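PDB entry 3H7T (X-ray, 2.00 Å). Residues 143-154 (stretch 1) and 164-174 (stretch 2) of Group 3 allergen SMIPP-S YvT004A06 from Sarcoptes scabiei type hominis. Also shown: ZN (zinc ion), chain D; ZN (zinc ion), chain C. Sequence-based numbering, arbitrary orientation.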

# COMPACT_ATOMS: atom_id res chain seq x y z
N ASN A 143 -8.52 11.32 -1.33
CA ASN A 143 -8.47 11.46 0.11
C ASN A 143 -9.50 10.53 0.75
O ASN A 143 -10.70 10.62 0.46
CB ASN A 143 -8.66 12.92 0.53
CG ASN A 143 -7.33 13.69 0.56
OD1 ASN A 143 -6.77 14.00 -0.49
ND2 ASN A 143 -6.81 13.95 1.76
N PHE A 144 -9.00 9.61 1.57
CA PHE A 144 -9.84 8.67 2.31
C PHE A 144 -10.01 9.21 3.73
O PHE A 144 -9.01 9.45 4.43
CB PHE A 144 -9.13 7.31 2.43
CG PHE A 144 -9.21 6.45 1.19
CD1 PHE A 144 -9.81 5.19 1.26
CD2 PHE A 144 -8.62 6.85 -0.02
CE1 PHE A 144 -9.87 4.35 0.14
CE2 PHE A 144 -8.67 6.03 -1.15
CZ PHE A 144 -9.30 4.77 -1.08
N THR A 145 -11.26 9.37 4.16
CA THR A 145 -11.55 9.79 5.53
C THR A 145 -11.39 8.63 6.50
O THR A 145 -11.98 7.56 6.32
CB THR A 145 -12.97 10.37 5.68
OG1 THR A 145 -13.20 11.32 4.64
CG2 THR A 145 -13.13 11.08 7.03
N VAL A 146 -10.57 8.85 7.52
CA VAL A 146 -10.26 7.83 8.52
C VAL A 146 -11.49 7.53 9.40
O VAL A 146 -12.14 8.43 9.93
CB VAL A 146 -9.00 8.22 9.36
CG1 VAL A 146 -8.80 7.27 10.54
CG2 VAL A 146 -7.73 8.24 8.47
N VAL A 147 -11.80 6.24 9.52
CA VAL A 147 -12.93 5.77 10.30
C VAL A 147 -12.39 5.20 11.61
O VAL A 147 -11.42 4.43 11.60
CB VAL A 147 -13.71 4.67 9.52
CG1 VAL A 147 -14.82 4.07 10.38
CG2 VAL A 147 -14.29 5.24 8.21
N ASP A 148 -13.03 5.56 12.72
CA ASP A 148 -12.70 5.00 14.03
C ASP A 148 -12.57 3.47 14.01
O ASP A 148 -13.48 2.78 13.55
CB ASP A 148 -13.78 5.41 15.04
CG ASP A 148 -13.48 4.90 16.42
OD1 ASP A 148 -12.62 5.49 17.10
OD2 ASP A 148 -14.11 3.90 16.82
N ARG A 149 -11.45 2.95 14.52
CA ARG A 149 -11.20 1.50 14.50
C ARG A 149 -12.31 0.64 15.11
O ARG A 149 -12.74 -0.35 14.51
CB ARG A 149 -9.86 1.16 15.16
CG ARG A 149 -9.50 -0.33 15.11
CD ARG A 149 -8.07 -0.61 15.57
NE ARG A 149 -7.06 0.04 14.75
CZ ARG A 149 -6.39 1.15 15.11
NH1 ARG A 149 -6.64 1.73 16.28
NH2 ARG A 149 -5.49 1.68 14.30
N LYS A 150 -12.78 1.02 16.31
CA LYS A 150 -13.90 0.31 16.94
C LYS A 150 -15.15 0.29 16.05
O LYS A 150 -15.77 -0.76 15.87
CB LYS A 150 -14.22 0.91 18.31
CG LYS A 150 -15.24 0.08 19.11
CD LYS A 150 -14.71 -1.33 19.36
CE LYS A 150 -15.74 -2.20 20.06
NZ LYS A 150 -15.22 -3.58 20.27
N SER A 151 -15.51 1.45 15.51
CA SER A 151 -16.67 1.58 14.64
C SER A 151 -16.52 0.74 13.36
O SER A 151 -17.48 0.09 12.92
CB SER A 151 -16.93 3.06 14.33
OG SER A 151 -17.53 3.21 13.05
N CYS A 152 -15.32 0.73 12.80
CA CYS A 152 -15.01 -0.09 11.63
C CYS A 152 -15.11 -1.58 11.95
O CYS A 152 -15.70 -2.34 11.18
CB CYS A 152 -13.63 0.25 11.09
SG CYS A 152 -13.06 -0.71 9.66
N GLU A 153 -14.54 -1.99 13.08
CA GLU A 153 -14.66 -3.37 13.53
C GLU A 153 -16.11 -3.82 13.70
O GLU A 153 -16.46 -4.95 13.31
CB GLU A 153 -13.91 -3.62 14.84
CG GLU A 153 -14.08 -5.08 15.26
CD GLU A 153 -13.35 -5.44 16.52
OE1 GLU A 153 -13.42 -4.68 17.50
OE2 GLU A 153 -12.72 -6.52 16.53
N GLU A 154 -16.93 -2.96 14.31
CA GLU A 154 -18.35 -3.25 14.50
C GLU A 154 -19.05 -3.48 13.16
O GLU A 154 -19.82 -4.44 13.03
CB GLU A 154 -19.04 -2.13 15.28
CG GLU A 154 -18.63 -2.06 16.75
CD GLU A 154 -19.12 -0.80 17.45
OE1 GLU A 154 -18.72 -0.59 18.62
OE2 GLU A 154 -19.90 -0.03 16.85
N TYR A 164 -10.27 -9.16 10.41
CA TYR A 164 -9.35 -8.33 9.61
C TYR A 164 -8.99 -7.01 10.27
O TYR A 164 -8.03 -6.35 9.85
CB TYR A 164 -9.93 -8.06 8.21
CG TYR A 164 -10.18 -9.31 7.39
CD1 TYR A 164 -9.15 -10.22 7.14
CD2 TYR A 164 -11.44 -9.58 6.87
CE1 TYR A 164 -9.38 -11.37 6.39
CE2 TYR A 164 -11.68 -10.73 6.11
CZ TYR A 164 -10.64 -11.62 5.88
OH TYR A 164 -10.87 -12.76 5.14
N ILE A 165 -9.74 -6.62 11.30
CA ILE A 165 -9.55 -5.32 11.97
C ILE A 165 -8.86 -5.51 13.33
O ILE A 165 -9.40 -6.16 14.24
CB ILE A 165 -10.89 -4.54 12.14
CG1 ILE A 165 -11.76 -4.62 10.86
CG2 ILE A 165 -10.65 -3.10 12.62
CD1 ILE A 165 -11.17 -3.92 9.64
N TYR A 166 -7.68 -4.92 13.46
CA TYR A 166 -6.88 -5.06 14.68
C TYR A 166 -5.99 -3.81 14.81
O TYR A 166 -6.04 -2.94 13.94
CB TYR A 166 -6.08 -6.38 14.63
CG TYR A 166 -4.95 -6.40 13.63
CD1 TYR A 166 -3.63 -6.36 14.05
CD2 TYR A 166 -5.21 -6.43 12.25
CE1 TYR A 166 -2.59 -6.36 13.14
CE2 TYR A 166 -4.17 -6.43 11.33
CZ TYR A 166 -2.87 -6.39 11.79
OH TYR A 166 -1.82 -6.37 10.90
N ASP A 167 -5.20 -3.69 15.87
CA ASP A 167 -4.45 -2.45 16.11
C ASP A 167 -3.42 -2.12 15.02
O ASP A 167 -3.02 -0.96 14.87
CB ASP A 167 -3.76 -2.45 17.48
CG ASP A 167 -4.74 -2.53 18.64
OD1 ASP A 167 -5.91 -2.07 18.52
OD2 ASP A 167 -4.33 -3.03 19.70
N GLY A 168 -2.99 -3.13 14.27
CA GLY A 168 -1.98 -2.94 13.23
C GLY A 168 -2.55 -2.45 11.90
O GLY A 168 -1.81 -2.33 10.91
N VAL A 169 -3.86 -2.21 11.86
CA VAL A 169 -4.49 -1.52 10.73
C VAL A 169 -5.31 -0.33 11.17
O VAL A 169 -5.71 -0.24 12.34
CB VAL A 169 -5.37 -2.47 9.84
CG1 VAL A 169 -4.52 -3.57 9.20
CG2 VAL A 169 -6.56 -3.05 10.61
N PHE A 170 -5.56 0.58 10.24
CA PHE A 170 -6.60 1.59 10.41
C PHE A 170 -7.55 1.52 9.23
O PHE A 170 -7.22 0.95 8.18
CB PHE A 170 -6.02 3.00 10.60
CG PHE A 170 -5.35 3.57 9.38
CD1 PHE A 170 -6.09 4.27 8.42
CD2 PHE A 170 -3.98 3.46 9.21
CE1 PHE A 170 -5.47 4.82 7.29
CE2 PHE A 170 -3.34 4.01 8.08
CZ PHE A 170 -4.08 4.70 7.13
N CYS A 171 -8.75 2.08 9.40
CA CYS A 171 -9.78 2.03 8.37
C CYS A 171 -9.98 3.41 7.80
O CYS A 171 -9.89 4.40 8.53
CB CYS A 171 -11.11 1.53 8.96
SG CYS A 171 -11.07 -0.17 9.59
N ALA A 172 -10.24 3.47 6.50
CA ALA A 172 -10.50 4.73 5.83
C ALA A 172 -11.35 4.52 4.59
O ALA A 172 -11.35 3.44 3.99
CB ALA A 172 -9.19 5.45 5.49
N GLY A 173 -12.09 5.57 4.23
CA GLY A 173 -13.02 5.53 3.11
C GLY A 173 -14.31 4.84 3.50
O GLY A 173 -14.72 4.86 4.67
N GLY A 174 -14.96 4.22 2.53
CA GLY A 174 -16.22 3.55 2.77
C GLY A 174 -17.37 4.41 2.30
O GLY A 174 -17.18 5.32 1.48
ZN ZN D . -11.29 -6.04 18.44
ZN ZN C . -7.24 -2.97 19.67
O HOH W 1 -14.95 7.65 5.94
O HOH W 2 -9.12 3.34 12.10
O HOH W 3 -12.56 -4.62 19.79

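The two stretches meet first as strands and then as a helix packed against both the loop and the strand of stretch 2, burying 697 Å² in total. In the strand region the backbones run antiparallel, with Val 146 opposite Ala 172 at a CA–CA distance of 4.1 Å. Two hydrogen bonds flank this pair: Gly 173 N donates to Thr 145 O (2.9 Å) and Val 147 N to Cys 171 O (2.8 Å). Beyond them the direct pairing gives way to water 2, which bridges Val 147 O and Cys 171 N, 4.2 Å apart, donating to the first and accepting from the second.

The small residues of stretch 2 make room for the bulk of stretch 1. Phe 144 points toward the partner strand; its CB sits 3.6 Å from Ala 172 CB, and its ring atom CD1 lies 3.7 Å from Gly 173 CA. A CB on Gly 173 would fall 2.7 Å from Phe 144 CD1, so the ring occupies space that the glycine leaves empty; the positive phi of Gly 173 independently favours glycine. On the same side of the sheet as Ala 172, Val 146 CG2 approaches Phe 170 CE1 at 4.3 Å.

Past Asp 148, whose OD2 caps the helix by accepting from Ser 151 N (3.1 Å), Cys 152 points toward stretch 2 and forms a disulfide with Cys 171 (SG–SG 2.1 Å, chi3 −73°). Ile 165 packs against this link, its CD1 3.7 Å from Cys 152 SG, while its CG2 lies 3.9 Å from Arg 149 CG and 4.0 Å from Glu 153 CB.

Arg 149 starts out sideways, but its side chain, t at chi1 and chi2 and bent at chi3 (m, −61°), brings the guanidinium to the turn formed by Tyr 166 to Val 169. There NE and NH2 of Arg 149 both donate to Val 169 O, each at 2.8 Å, gripping one carbonyl at the guanidinium edge, while Asp 167 O lies over one face.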